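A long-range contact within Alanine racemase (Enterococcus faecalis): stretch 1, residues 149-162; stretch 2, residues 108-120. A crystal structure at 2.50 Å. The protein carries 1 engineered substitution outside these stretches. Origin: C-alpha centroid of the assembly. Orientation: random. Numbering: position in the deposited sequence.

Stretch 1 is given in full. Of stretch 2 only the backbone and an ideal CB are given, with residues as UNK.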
ATOM      1  N   LYS A 149     -21.536  -9.529  32.070  1.00 37.27           N
ATOM      2  CA  LYS A 149     -22.677 -10.230  32.659  1.00 37.33           C
ATOM      3  C   LYS A 149     -23.935  -9.485  32.260  1.00 36.68           C
ATOM      4  O   LYS A 149     -24.936 -10.091  31.891  1.00 37.94           O
ATOM      5  CB  LYS A 149     -22.572 -10.247  34.184  1.00 39.16           C
ATOM      6  CG  LYS A 149     -23.855 -10.655  34.901  1.00 39.51           C
ATOM      7  CD  LYS A 149     -24.128 -12.145  34.803  1.00 40.63           C
ATOM      8  CE  LYS A 149     -24.196 -12.773  36.194  1.00 41.37           C
ATOM      9  NZ  LYS A 149     -25.173 -12.064  37.070  1.00 41.20           N
ATOM     10  N   GLN A 150     -23.866  -8.161  32.345  1.00 36.20           N
ATOM     11  CA  GLN A 150     -24.977  -7.288  31.984  1.00 35.89           C
ATOM     12  C   GLN A 150     -25.259  -7.402  30.486  1.00 34.72           C
ATOM     13  O   GLN A 150     -26.414  -7.492  30.063  1.00 34.70           O
ATOM     14  CB  GLN A 150     -24.643  -5.828  32.365  1.00 36.23           C
ATOM     15  CG  GLN A 150     -25.402  -4.774  31.568  1.00 40.39           C
ATOM     16  CD  GLN A 150     -25.077  -3.343  31.982  1.00 43.19           C
ATOM     17  OE1 GLN A 150     -23.911  -2.925  31.985  1.00 44.12           O
ATOM     18  NE2 GLN A 150     -26.115  -2.579  32.325  1.00 43.46           N
ATOM     19  N   ALA A 151     -24.197  -7.406  29.691  1.00 33.73           N
ATOM     20  CA  ALA A 151     -24.325  -7.505  28.246  1.00 34.19           C
ATOM     21  C   ALA A 151     -24.942  -8.849  27.882  1.00 34.49           C
ATOM     22  O   ALA A 151     -25.883  -8.937  27.092  1.00 32.75           O
ATOM     23  CB  ALA A 151     -22.958  -7.365  27.601  1.00 36.27           C
ATOM     24  N   VAL A 152     -24.398  -9.902  28.472  1.00 35.30           N
ATOM     25  CA  VAL A 152     -24.886 -11.237  28.215  1.00 37.33           C
ATOM     26  C   VAL A 152     -26.368 -11.408  28.585  1.00 38.52           C
ATOM     27  O   VAL A 152     -27.201 -11.730  27.732  1.00 38.53           O
ATOM     28  CB  VAL A 152     -24.029 -12.266  28.977  1.00 37.15           C
ATOM     29  CG1 VAL A 152     -24.603 -13.663  28.799  1.00 38.89           C
ATOM     30  CG2 VAL A 152     -22.599 -12.220  28.463  1.00 36.79           C
ATOM     31  N   ARG A 153     -26.698 -11.173  29.851  1.00 40.05           N
ATOM     32  CA  ARG A 153     -28.071 -11.328  30.322  1.00 40.70           C
ATOM     33  C   ARG A 153     -29.035 -10.527  29.464  1.00 39.83           C
ATOM     34  O   ARG A 153     -30.213 -10.861  29.348  1.00 40.58           O
ATOM     35  CB  ARG A 153     -28.183 -10.887  31.783  1.00 43.02           C
ATOM     36  CG  ARG A 153     -29.334 -11.530  32.536  1.00 45.95           C
ATOM     37  CD  ARG A 153     -29.195 -11.292  34.030  1.00 47.74           C
ATOM     38  NE  ARG A 153     -29.327  -9.878  34.362  1.00 50.07           N
ATOM     39  CZ  ARG A 153     -30.438  -9.165  34.184  1.00 50.92           C
ATOM     40  NH1 ARG A 153     -31.528  -9.727  33.673  1.00 49.32           N
ATOM     41  NH2 ARG A 153     -30.461  -7.883  34.528  1.00 51.83           N
ATOM     42  N   PHE A 154     -28.527  -9.470  28.847  1.00 38.29           N
ATOM     43  CA  PHE A 154     -29.366  -8.640  28.009  1.00 35.74           C
ATOM     44  C   PHE A 154     -29.592  -9.336  26.685  1.00 34.46           C
ATOM     45  O   PHE A 154     -30.721  -9.501  26.248  1.00 34.36           O
ATOM     46  CB  PHE A 154     -28.703  -7.278  27.794  1.00 34.64           C
ATOM     47  CG  PHE A 154     -29.530  -6.326  26.988  1.00 34.06           C
ATOM     48  CD1 PHE A 154     -29.575  -6.422  25.603  1.00 35.17           C
ATOM     49  CD2 PHE A 154     -30.278  -5.335  27.613  1.00 33.74           C
ATOM     50  CE1 PHE A 154     -30.355  -5.538  24.848  1.00 36.94           C
ATOM     51  CE2 PHE A 154     -31.064  -4.446  26.872  1.00 33.84           C
ATOM     52  CZ  PHE A 154     -31.103  -4.546  25.491  1.00 35.51           C
ATOM     53  N   VAL A 155     -28.507  -9.754  26.051  1.00 34.01           N
ATOM     54  CA  VAL A 155     -28.591 -10.423  24.768  1.00 32.69           C
ATOM     55  C   VAL A 155     -29.436 -11.685  24.815  1.00 33.01           C
ATOM     56  O   VAL A 155     -30.258 -11.915  23.930  1.00 32.50           O
ATOM     57  CB  VAL A 155     -27.193 -10.759  24.255  1.00 31.92           C
ATOM     58  CG1 VAL A 155     -27.281 -11.718  23.086  1.00 30.35           C
ATOM     59  CG2 VAL A 155     -26.495  -9.478  23.844  1.00 31.27           C
ATOM     60  N   GLN A 156     -29.230 -12.505  25.842  1.00 33.48           N
ATOM     61  CA  GLN A 156     -30.000 -13.739  25.994  1.00 33.68           C
ATOM     62  C   GLN A 156     -31.470 -13.396  26.171  1.00 33.85           C
ATOM     63  O   GLN A 156     -32.348 -14.241  25.998  1.00 34.71           O
ATOM     64  CB  GLN A 156     -29.555 -14.516  27.227  1.00 33.34           C
ATOM     65  CG  GLN A 156     -28.159 -15.059  27.181  1.00 33.61           C
ATOM     66  CD  GLN A 156     -27.844 -15.848  28.431  1.00 34.82           C
ATOM     67  OE1 GLN A 156     -27.928 -15.319  29.543  1.00 35.25           O
ATOM     68  NE2 GLN A 156     -27.487 -17.122  28.261  1.00 32.37           N
ATOM     69  N   SER A 157     -31.723 -12.145  26.524  1.00 33.06           N
ATOM     70  CA  SER A 157     -33.075 -11.686  26.756  1.00 32.10           C
ATOM     71  C   SER A 157     -33.930 -11.456  25.527  1.00 31.58           C
ATOM     72  O   SER A 157     -34.973 -12.076  25.391  1.00 34.23           O
ATOM     73  CB  SER A 157     -33.072 -10.392  27.589  1.00 32.04           C
ATOM     74  OG  SER A 157     -32.604 -10.610  28.907  1.00 29.17           O
ATOM     75  N   HIS A 158     -33.484 -10.568  24.643  1.00 30.81           N
ATOM     76  CA  HIS A 158     -34.392  -9.850  23.756  1.00 30.77           C
ATOM     77  C   HIS A 158     -34.747 -10.688  22.533  1.00 32.30           C
ATOM     78  O   HIS A 158     -35.846 -10.576  21.990  1.00 34.70           O
ATOM     79  CB  HIS A 158     -33.773  -8.519  23.321  1.00 28.31           C
ATOM     80  CG  HIS A 158     -33.926  -7.423  24.329  1.00 28.60           C
ATOM     81  ND1 HIS A 158     -35.123  -6.774  24.547  1.00 30.10           N
ATOM     82  CD2 HIS A 158     -33.033  -6.863  25.179  1.00 28.48           C
ATOM     83  CE1 HIS A 158     -34.960  -5.860  25.488  1.00 30.00           C
ATOM     84  NE2 HIS A 158     -33.701  -5.893  25.887  1.00 28.86           N
ATOM     85  N   LYS A 159     -33.810 -11.528  22.105  1.00 32.62           N
ATOM     86  CA  LYS A 159     -34.145 -12.732  21.354  1.00 33.19           C
ATOM     87  C   LYS A 159     -34.390 -12.434  19.879  1.00 33.30           C
ATOM     88  O   LYS A 159     -34.702 -13.334  19.098  1.00 31.83           O
ATOM     89  CB  LYS A 159     -35.476 -13.312  21.839  1.00 34.19           C
ATOM     90  CG  LYS A 159     -36.491 -13.546  20.731  1.00 37.09           C
ATOM     91  CD  LYS A 159     -37.419 -12.353  20.571  1.00 40.07           C
ATOM     92  CE  LYS A 159     -38.424 -12.279  21.710  1.00 41.12           C
ATOM     93  NZ  LYS A 159     -37.754 -12.200  23.037  1.00 41.63           N
ATOM     94  N   GLU A 160     -34.245 -11.168  19.503  1.00 34.08           N
ATOM     95  CA  GLU A 160     -33.773 -10.720  18.199  1.00 34.70           C
ATOM     96  C   GLU A 160     -32.276 -10.966  18.041  1.00 33.55           C
ATOM     97  O   GLU A 160     -31.749 -10.951  16.929  1.00 32.88           O
ATOM     98  CB  GLU A 160     -34.087  -9.237  17.995  1.00 36.38           C
ATOM     99  CG  GLU A 160     -35.565  -8.935  17.809  1.00 40.82           C
ATOM    100  CD  GLU A 160     -36.155  -8.171  18.979  1.00 42.29           C
ATOM    101  OE1 GLU A 160     -36.973  -7.258  18.742  1.00 43.35           O
ATOM    102  OE2 GLU A 160     -35.801  -8.486  20.136  1.00 43.71           O
ATOM    103  N   PHE A 161     -31.597 -11.191  19.161  1.00 31.70           N
ATOM    104  CA  PHE A 161     -30.174 -11.489  19.145  1.00 29.05           C
ATOM    105  C   PHE A 161     -30.021 -13.006  19.215  1.00 28.49           C
ATOM    106  O   PHE A 161     -31.008 -13.738  19.220  1.00 27.77           O
ATOM    107  CB  PHE A 161     -29.488 -10.871  20.370  1.00 25.62           C
ATOM    108  CG  PHE A 161     -29.608  -9.374  20.457  1.00 24.71           C
ATOM    109  CD1 PHE A 161     -28.949  -8.552  19.546  1.00 25.04           C
ATOM    110  CD2 PHE A 161     -30.364  -8.784  21.459  1.00 23.15           C
ATOM    111  CE1 PHE A 161     -29.043  -7.170  19.635  1.00 23.83           C
ATOM    112  CE2 PHE A 161     -30.465  -7.399  21.554  1.00 24.03           C
ATOM    113  CZ  PHE A 161     -29.803  -6.591  20.640  1.00 24.20           C
ATOM    114  N   LEU A 162     -28.776 -13.469  19.268  1.00 28.46           N
ATOM    115  CA  LEU A 162     -28.493 -14.891  19.410  1.00 27.27           C
ATOM    116  C   LEU A 162     -27.322 -15.129  20.359  1.00 27.19           C
ATOM    117  O   LEU A 162     -27.346 -16.056  21.169  1.00 27.58           O
ATOM    118  CB  LEU A 162     -28.198 -15.519  18.046  1.00 25.34           C
ATOM    119  CG  LEU A 162     -27.636 -16.941  18.060  1.00 24.45           C
ATOM    120  CD1 LEU A 162     -28.509 -17.856  18.905  1.00 21.13           C
ATOM    121  CD2 LEU A 162     -27.502 -17.480  16.644  1.00 22.42           C
ATOM    122  N   UNK A 108     -19.980  -2.774  23.610  1.00 24.97           N
ATOM    123  CA  UNK A 108     -20.650  -1.835  24.497  1.00 26.25           C
ATOM    124  C   UNK A 108     -22.131  -2.149  24.658  1.00 26.76           C
ATOM    125  O   UNK A 108     -22.753  -2.756  23.792  1.00 26.60           O
ATOM    126  CB  UNK A 108     -20.478  -0.408  23.973  1.00 26.25           C
ATOM    127  N   UNK A 109     -22.690  -1.727  25.785  1.00 29.01           N
ATOM    128  CA  UNK A 109     -24.101  -1.955  26.095  1.00 28.43           C
ATOM    129  C   UNK A 109     -24.921  -1.019  25.240  1.00 28.50           C
ATOM    130  O   UNK A 109     -25.922  -1.414  24.652  1.00 28.77           O
ATOM    131  CB  UNK A 109     -24.397  -1.744  27.581  1.00 28.43           C
ATOM    132  N   UNK A 110     -24.478   0.229  25.169  1.00 29.48           N
ATOM    133  CA  UNK A 110     -25.167   1.235  24.378  1.00 30.93           C
ATOM    134  C   UNK A 110     -25.560   0.705  22.995  1.00 31.30           C
ATOM    135  O   UNK A 110     -26.737   0.752  22.618  1.00 31.76           O
ATOM    136  CB  UNK A 110     -24.284   2.476  24.232  1.00 30.93           C
ATOM    137  N   UNK A 111     -24.576   0.182  22.258  1.00 29.96           N
ATOM    138  CA  UNK A 111     -24.793  -0.363  20.912  1.00 28.87           C
ATOM    139  C   UNK A 111     -25.923  -1.393  20.882  1.00 29.56           C
ATOM    140  O   UNK A 111     -26.893  -1.251  20.134  1.00 29.62           O
ATOM    141  CB  UNK A 111     -23.503  -1.000  20.391  1.00 28.87           C
ATOM    142  N   UNK A 112     -25.773  -2.437  21.692  1.00 29.64           N
ATOM    143  CA  UNK A 112     -26.753  -3.516  21.782  1.00 30.53           C
ATOM    144  C   UNK A 112     -28.205  -3.043  21.910  1.00 32.38           C
ATOM    145  O   UNK A 112     -29.063  -3.429  21.118  1.00 31.40           O
ATOM    146  CB  UNK A 112     -26.410  -4.405  22.979  1.00 30.53           C
ATOM    147  N   UNK A 113     -28.474  -2.212  22.912  1.00 34.12           N
ATOM    148  CA  UNK A 113     -29.826  -1.715  23.125  1.00 35.92           C
ATOM    149  C   UNK A 113     -30.271  -0.828  21.971  1.00 36.95           C
ATOM    150  O   UNK A 113     -31.466  -0.583  21.780  1.00 36.57           O
ATOM    151  CB  UNK A 113     -29.909  -0.945  24.445  1.00 35.92           C
ATOM    152  N   UNK A 114     -29.300  -0.365  21.191  1.00 37.75           N
ATOM    153  CA  UNK A 114     -29.594   0.479  20.042  1.00 38.20           C
ATOM    154  C   UNK A 114     -29.934  -0.394  18.836  1.00 39.21           C
ATOM    155  O   UNK A 114     -30.883  -0.110  18.109  1.00 40.03           O
ATOM    156  CB  UNK A 114     -28.413   1.399  19.728  1.00 38.20           C
ATOM    157  N   UNK A 115     -29.162  -1.456  18.625  1.00 39.52           N
ATOM    158  CA  UNK A 115     -29.404  -2.356  17.501  1.00 39.99           C
ATOM    159  C   UNK A 115     -30.776  -3.008  17.668  1.00 40.63           C
ATOM    160  O   UNK A 115     -31.479  -3.284  16.696  1.00 39.59           O
ATOM    161  CB  UNK A 115     -28.306  -3.417  17.402  1.00 39.99           C
ATOM    162  N   UNK A 116     -31.148  -3.242  18.920  1.00 42.60           N
ATOM    163  CA  UNK A 116     -32.424  -3.856  19.257  1.00 44.51           C
ATOM    164  C   UNK A 116     -33.567  -3.060  18.631  1.00 45.32           C
ATOM    165  O   UNK A 116     -34.530  -3.629  18.123  1.00 44.86           O
ATOM    166  CB  UNK A 116     -32.597  -3.944  20.775  1.00 44.51           C
ATOM    167  N   UNK A 117     -33.450  -1.738  18.673  1.00 46.98           N
ATOM    168  CA  UNK A 117     -34.457  -0.860  18.100  1.00 47.99           C
ATOM    169  C   UNK A 117     -34.809  -1.329  16.698  1.00 48.57           C
ATOM    170  O   UNK A 117     -35.950  -1.686  16.427  1.00 48.65           O
ATOM    171  CB  UNK A 117     -33.967   0.589  18.077  1.00 47.99           C
ATOM    172  N   UNK A 118     -33.818  -1.334  15.812  1.00 49.46           N
ATOM    173  CA  UNK A 118     -34.037  -1.724  14.424  1.00 51.79           C
ATOM    174  C   UNK A 118     -34.208  -3.209  14.152  1.00 52.06           C
ATOM    175  O   UNK A 118     -34.246  -3.624  12.994  1.00 51.54           O
ATOM    176  CB  UNK A 118     -32.863  -1.217  13.584  1.00 51.79           C
ATOM    177  N   UNK A 119     -34.320  -4.006  15.210  1.00 53.11           N
ATOM    178  CA  UNK A 119     -34.508  -5.443  15.058  1.00 54.06           C
ATOM    179  C   UNK A 119     -35.967  -5.819  15.285  1.00 56.38           C
ATOM    180  O   UNK A 119     -36.591  -5.378  16.256  1.00 55.68           O
ATOM    181  CB  UNK A 119     -33.605  -6.208  16.027  1.00 54.06           C
ATOM    182  N   UNK A 120     -36.503  -6.634  14.381  1.00 59.23           N
ATOM    183  CA  UNK A 120     -37.892  -7.078  14.460  1.00 61.65           C
ATOM    184  C   UNK A 120     -38.020  -8.280  15.379  1.00 63.57           C
ATOM    185  O   UNK A 120     -37.365  -9.298  15.168  1.00 63.32           O
ATOM    186  CB  UNK A 120     -38.429  -7.418  13.068  1.00 61.65           C
TER

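Helices 149-158 and 109-117 run nearly parallel, 11° apart, with their axes 10.5 Å apart at closest approach, a spacing that leaves room for side chains of moderate size between them. Position 108 precedes the helix and its CB points away from stretch 1, where a small polar residue would suit; it is T108, in the N-cap position but without a capping bond.

At position 109 the CB points toward stretch 1, 4.6 Å from Q150 OE1, with the backbone of A151 and the ring of F154 within reach of a longer chain. A flexible residue, polar or apolar, would fit. The residue is Q109: its NE2 lies over one face of the F154 ring, 3.4 Å from F154 CD2, while its OE1 packs 3.3 Å from A151 CA. OE1 is also 3.5 Å from A151 N, but the angle is too poor for a hydrogen bond.

Positions 110 and 111 have no stretch 1 atom near their CBs and set few limits; they are E110 and W111, whose NE1 is bonded elsewhere in the structure.

Position 112 points into an apolar pocket, its CB 4.5 Å from F154 CE1, 4.7 Å from F161 CZ and 5.1 Å from V155 CG2. Leucine, isoleucine or methionine would be natural. L112 fills it with both branches: CD1 lies 4.2 Å from A151 CB, while CD2 lies 3.6 Å from V155 CG2 and makes a CH-pi contact over the F161 face.

At 113 the CB points sideways, 3.9 Å from F154 CZ, so many chains could brush the ring and continue past it. E113 does so, with its CB against F154 CZ. Position 114 points away, and A114 makes no contact.

Position 115 faces the F161 edge, its CB 4.4 Å from CE1; a small residue suffices, and A115 provides it.

The CB of 116 points sideways, 3.9 Å from F161 CZ, with H158 beyond, favouring a branched or long apolar chain. L116 sets its CG over the H158 ring, and its CD2 is 3.7 Å from H158 CB and 3.2 Å from E160 OE2.

Positions 117 and 118 lack nearby stretch 1 atoms, and polar residues would suit; they are Q117 and Q118.

At 119 the CB points toward stretch 1, 3.6 Å from E160 CB, with F161 alongside, so an apolar chain is expected. L119 places CD1 3.6 Å from F161 CE1. Position 120 points away, leaving its side chain free; T120 is poorly ordered, and its backbone O approaches E160 CG at 3.2 Å.

Stretch 2, residues 108-120: TQEWLEAALQQLT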
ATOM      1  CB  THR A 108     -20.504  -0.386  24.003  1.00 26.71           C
ATOM      2  OG1 THR A 108     -20.682  -0.344  22.582  1.00 27.27           O
ATOM      3  CG2 THR A 108     -19.141   0.174  24.381  1.00 25.51           C
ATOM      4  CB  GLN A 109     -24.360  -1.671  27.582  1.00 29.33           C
ATOM      5  CG  GLN A 109     -25.762  -2.004  28.100  1.00 29.49           C
ATOM      6  CD  GLN A 109     -26.093  -3.481  27.997  1.00 27.97           C
ATOM      7  OE1 GLN A 109     -25.353  -4.335  28.499  1.00 27.88           O
ATOM      8  NE2 GLN A 109     -27.210  -3.792  27.342  1.00 26.73           N
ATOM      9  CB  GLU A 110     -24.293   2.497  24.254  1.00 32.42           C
ATOM     10  CG  GLU A 110     -22.780   2.285  24.422  1.00 35.16           C
ATOM     11  CD  GLU A 110     -22.309   2.266  25.884  1.00 38.35           C
ATOM     12  OE1 GLU A 110     -22.337   1.192  26.528  1.00 39.66           O
ATOM     13  OE2 GLU A 110     -21.903   3.335  26.393  1.00 37.84           O
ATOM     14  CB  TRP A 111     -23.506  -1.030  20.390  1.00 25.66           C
ATOM     15  CG  TRP A 111     -23.497  -1.340  18.896  1.00 22.15           C
ATOM     16  CD1 TRP A 111     -23.089  -0.509  17.890  1.00 22.35           C
ATOM     17  CD2 TRP A 111     -23.906  -2.564  18.258  1.00 19.98           C
ATOM     18  NE1 TRP A 111     -23.215  -1.136  16.671  1.00 21.24           N
ATOM     19  CE2 TRP A 111     -23.714  -2.396  16.867  1.00 19.59           C
ATOM     20  CE3 TRP A 111     -24.414  -3.781  18.726  1.00 18.75           C
ATOM     21  CZ2 TRP A 111     -24.011  -3.402  15.937  1.00 18.31           C
ATOM     22  CZ3 TRP A 111     -24.709  -4.785  17.797  1.00 19.83           C
ATOM     23  CH2 TRP A 111     -24.505  -4.585  16.416  1.00 17.67           C
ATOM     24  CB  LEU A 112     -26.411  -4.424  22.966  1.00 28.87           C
ATOM     25  CG  LEU A 112     -25.383  -5.529  22.746  1.00 26.30           C
ATOM     26  CD1 LEU A 112     -24.973  -6.128  24.081  1.00 27.45           C
ATOM     27  CD2 LEU A 112     -25.980  -6.587  21.840  1.00 25.30           C
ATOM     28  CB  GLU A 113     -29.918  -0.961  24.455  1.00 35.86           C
ATOM     29  CG  GLU A 113     -29.107   0.305  24.554  1.00 36.77           C
ATOM     30  CD  GLU A 113     -28.843   0.677  25.999  1.00 37.88           C
ATOM     31  OE1 GLU A 113     -28.384   1.812  26.262  1.00 37.94           O
ATOM     32  OE2 GLU A 113     -29.088  -0.185  26.877  1.00 38.44           O
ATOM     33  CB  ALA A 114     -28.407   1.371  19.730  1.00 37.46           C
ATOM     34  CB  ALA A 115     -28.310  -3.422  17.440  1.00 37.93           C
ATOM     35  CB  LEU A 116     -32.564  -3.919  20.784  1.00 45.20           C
ATOM     36  CG  LEU A 116     -33.806  -4.530  21.440  1.00 46.55           C
ATOM     37  CD1 LEU A 116     -34.975  -3.560  21.334  1.00 48.92           C
ATOM     38  CD2 LEU A 116     -34.135  -5.860  20.783  1.00 46.47           C
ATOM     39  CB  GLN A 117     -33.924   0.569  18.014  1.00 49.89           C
ATOM     40  CG  GLN A 117     -33.635   1.225  19.341  1.00 52.59           C
ATOM     41  CD  GLN A 117     -34.797   2.051  19.838  1.00 54.41           C
ATOM     42  OE1 GLN A 117     -35.906   1.546  19.988  1.00 55.80           O
ATOM     43  NE2 GLN A 117     -34.549   3.331  20.098  1.00 55.05           N
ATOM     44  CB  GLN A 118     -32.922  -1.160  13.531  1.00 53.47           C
ATOM     45  CG  GLN A 118     -31.503  -1.373  14.039  1.00 56.20           C
ATOM     46  CD  GLN A 118     -30.463  -0.614  13.217  1.00 57.92           C
ATOM     47  OE1 GLN A 118     -30.250  -0.902  12.034  1.00 58.80           O
ATOM     48  NE2 GLN A 118     -29.812   0.365  13.846  1.00 57.64           N
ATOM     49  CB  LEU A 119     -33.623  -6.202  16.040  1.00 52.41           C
ATOM     50  CG  LEU A 119     -32.120  -6.091  15.803  1.00 51.40           C
ATOM     51  CD1 LEU A 119     -31.390  -6.859  16.888  1.00 50.43           C
ATOM     52  CD2 LEU A 119     -31.767  -6.636  14.424  1.00 50.76           C
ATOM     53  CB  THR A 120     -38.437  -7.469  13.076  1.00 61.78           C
ATOM     54  OG1 THR A 120     -38.525  -6.301  12.250  1.00 62.33           O
ATOM     55  CG2 THR A 120     -39.816  -8.105  13.210  1.00 62.74           C
TER
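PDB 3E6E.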